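Local coordinates for probable threonyl-tRNA synthetase 1 (Aeropyrum pernix, PDB 3A32) that attaches threonine to tRNA(Thr) as a zinc-dependent, ATP-using class II aminoacyl-tRNA synthetase that lacks a cis-editing domain and works as a homodimer, at the interface of chains A and B. Sequence-based numbering; all coordinates share one arbitrary frame. Chains: chain A/B, Probable threonyl-tRNA synthetase 1.

The interface of chains A and B. Residues chain A 80, 84, 117, 290; chain B 29, 31, 35-36.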
ATOM      1  N   GLU A  80       5.206 -15.828  21.420  1.00 11.87           N
ATOM      2  CA  GLU A  80       4.478 -15.387  22.625  1.00 12.96           C
ATOM      3  C   GLU A  80       3.169 -14.699  22.228  1.00 12.62           C
ATOM      4  O   GLU A  80       2.138 -14.800  22.898  1.00 13.19           O
ATOM      5  CB  GLU A  80       5.294 -14.433  23.481  1.00 12.98           C
ATOM      6  CG  GLU A  80       6.570 -15.023  24.042  1.00 17.54           C
ATOM      7  CD  GLU A  80       6.325 -16.284  24.862  1.00 21.68           C
ATOM      8  OE1 GLU A  80       5.438 -16.196  25.732  1.00 20.07           O
ATOM      9  OE2 GLU A  80       7.001 -17.337  24.615  1.00 22.75           O
ATOM     10  N   VAL A  84      -0.443 -16.296  23.682  1.00 21.04           N
ATOM     11  CA  VAL A  84      -1.484 -15.563  24.433  1.00 22.12           C
ATOM     12  C   VAL A  84      -2.841 -15.668  23.763  1.00 22.97           C
ATOM     13  O   VAL A  84      -3.855 -15.808  24.427  1.00 21.69           O
ATOM     14  CB  VAL A  84      -1.118 -14.058  24.682  1.00 22.75           C
ATOM     15  CG1 VAL A  84      -2.303 -13.334  25.331  1.00 21.98           C
ATOM     16  CG2 VAL A  84       0.180 -13.939  25.581  1.00 21.95           C
ATOM     17  N   LEU A 117      -3.167  -5.613  20.425  1.00  9.15           N
ATOM     18  CA  LEU A 117      -2.094  -4.877  21.068  1.00  8.45           C
ATOM     19  C   LEU A 117      -2.210  -3.357  20.808  1.00  8.49           C
ATOM     20  O   LEU A 117      -1.931  -2.530  21.701  1.00  9.25           O
ATOM     21  CB  LEU A 117      -0.707  -5.418  20.649  1.00  8.73           C
ATOM     22  CG  LEU A 117      -0.202  -6.800  21.154  1.00  8.44           C
ATOM     23  CD1 LEU A 117       1.202  -7.081  20.607  1.00  4.32           C
ATOM     24  CD2 LEU A 117      -0.171  -6.942  22.719  1.00  3.78           C
ATOM     25  N   ARG A 290      -8.464 -14.076  26.619  1.00 16.90           N
ATOM     26  CA  ARG A 290      -7.014 -14.254  26.527  1.00 17.80           C
ATOM     27  C   ARG A 290      -6.199 -12.948  26.668  1.00 16.95           C
ATOM     28  O   ARG A 290      -5.126 -12.946  27.283  1.00 16.70           O
ATOM     29  CB  ARG A 290      -6.652 -14.988  25.236  1.00 18.92           C
ATOM     30  CG  ARG A 290      -7.215 -16.408  25.149  1.00 22.62           C
ATOM     31  CD  ARG A 290      -6.639 -17.328  26.208  1.00 28.03           C
ATOM     32  NE  ARG A 290      -5.298 -17.859  25.880  1.00 36.83           N
ATOM     33  CZ  ARG A 290      -4.367 -18.224  26.789  1.00 39.70           C
ATOM     34  NH1 ARG A 290      -4.597 -18.110  28.111  1.00 40.34           N
ATOM     35  NH2 ARG A 290      -3.184 -18.685  26.392  1.00 36.22           N
TER
ATOM     36  N   PHE B  29      -1.562  -7.164  31.700  1.00 33.38           N
ATOM     37  CA  PHE B  29      -0.397  -8.067  31.702  1.00 33.18           C
ATOM     38  C   PHE B  29       0.845  -7.523  32.425  1.00 34.36           C
ATOM     39  O   PHE B  29       1.740  -8.296  32.807  1.00 33.98           O
ATOM     40  CB  PHE B  29      -0.004  -8.439  30.291  1.00 32.04           C
ATOM     41  CG  PHE B  29      -1.004  -9.267  29.607  1.00 30.47           C
ATOM     42  CD1 PHE B  29      -0.980 -10.646  29.740  1.00 30.03           C
ATOM     43  CD2 PHE B  29      -2.005  -8.680  28.853  1.00 29.41           C
ATOM     44  CE1 PHE B  29      -1.942 -11.440  29.099  1.00 30.51           C
ATOM     45  CE2 PHE B  29      -2.955  -9.464  28.211  1.00 30.24           C
ATOM     46  CZ  PHE B  29      -2.922 -10.848  28.331  1.00 28.07           C
ATOM     47  N   ARG B  31       3.495  -6.581  31.257  1.00 34.91           N
ATOM     48  CA  ARG B  31       4.703  -6.988  30.573  1.00 34.23           C
ATOM     49  C   ARG B  31       4.890  -5.931  29.481  1.00 31.74           C
ATOM     50  O   ARG B  31       3.935  -5.203  29.136  1.00 31.42           O
ATOM     51  CB  ARG B  31       4.537  -8.349  29.895  1.00 33.98           C
ATOM     52  CG  ARG B  31       4.181  -9.511  30.808  1.00 37.43           C
ATOM     53  CD  ARG B  31       3.796 -10.770  29.950  1.00 38.89           C
ATOM     54  NE  ARG B  31       2.695 -11.601  30.525  1.00 45.67           N
ATOM     55  CZ  ARG B  31       2.022 -12.540  29.842  1.00 45.62           C
ATOM     56  NH1 ARG B  31       2.330 -12.783  28.570  1.00 45.29           N
ATOM     57  NH2 ARG B  31       1.045 -13.244  30.425  1.00 44.65           N
ATOM     58  N   THR B  35       7.822  -8.133  24.729  1.00 21.79           N
ATOM     59  CA  THR B  35       7.782  -9.542  25.070  1.00 24.62           C
ATOM     60  C   THR B  35       6.611 -10.305  24.420  1.00 25.81           C
ATOM     61  O   THR B  35       6.384 -11.488  24.757  1.00 26.59           O
ATOM     62  CB  THR B  35       7.795  -9.771  26.572  1.00 24.62           C
ATOM     63  OG1 THR B  35       6.472  -9.606  27.085  1.00 28.24           O
ATOM     64  CG2 THR B  35       8.780  -8.798  27.266  1.00 26.10           C
ATOM     65  N   PHE B  36       5.876  -9.631  23.508  1.00 25.85           N
ATOM     66  CA  PHE B  36       4.861 -10.270  22.684  1.00 24.82           C
ATOM     67  C   PHE B  36       5.330 -10.194  21.258  1.00 24.19           C
ATOM     68  O   PHE B  36       5.114 -11.121  20.473  1.00 25.82           O
ATOM     69  CB  PHE B  36       3.564  -9.519  22.719  1.00 25.12           C
ATOM     70  CG  PHE B  36       2.843  -9.567  24.010  1.00 27.56           C
ATOM     71  CD1 PHE B  36       1.882 -10.545  24.247  1.00 31.16           C
ATOM     72  CD2 PHE B  36       3.033  -8.572  24.962  1.00 29.29           C
ATOM     73  CE1 PHE B  36       1.143 -10.546  25.436  1.00 31.38           C
ATOM     74  CE2 PHE B  36       2.337  -8.590  26.162  1.00 29.69           C
ATOM     75  CZ  PHE B  36       1.381  -9.571  26.398  1.00 30.48           C
TER
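A:Val84, at the end of helix 80-84, turns its two methyls to the rims of two different aromatic rings of chain B. CG2 reaches the rim of B:Phe36 at CE1, 3.5 Å away, the two side chains crossing at about a right angle. CG1, anti to the backbone N (chi1 174°), is turned instead to B:Phe29 and meets the ring tip, CZ, at 3.9 Å. A:Leu117, on helix 112-126, adds to the apolar packing from another direction: CD1 lies 4.0 Å from CB of B:Phe36, while CD2 sits above one face of that ring, toward its rim.

Within chain B the aromatic and planar groups brace one another. CZ of B:Phe36 lies over one face of B:Phe29, and CD1 of B:Phe29 in turn lies over one face of the B:Arg31 guanidinium. With that face against B:Phe29, NH1 of B:Arg31 comes within 3.9 Å of CG2 of A:Val84.

Polar groups meet mainly carbon here, and no hydrogen bond or salt bridge joins the chains in this patch. The carboxylate of A:Glu80 stays 5.4 Å from B:Arg31, measured from OE1 to NH1, so any attraction would be long-range. The CB and CG methylenes of A:Glu80 instead lie against the B:Thr35 carbonyl, with CB 3.4 Å from O. This patch and its two-fold twin form part of the homodimer interface. Beyond A:Val84, next to B:Phe29, the backbone O of A:Arg290 lies at the edge of the B:Phe29 ring, in the ring plane, 3.2 Å from CZ.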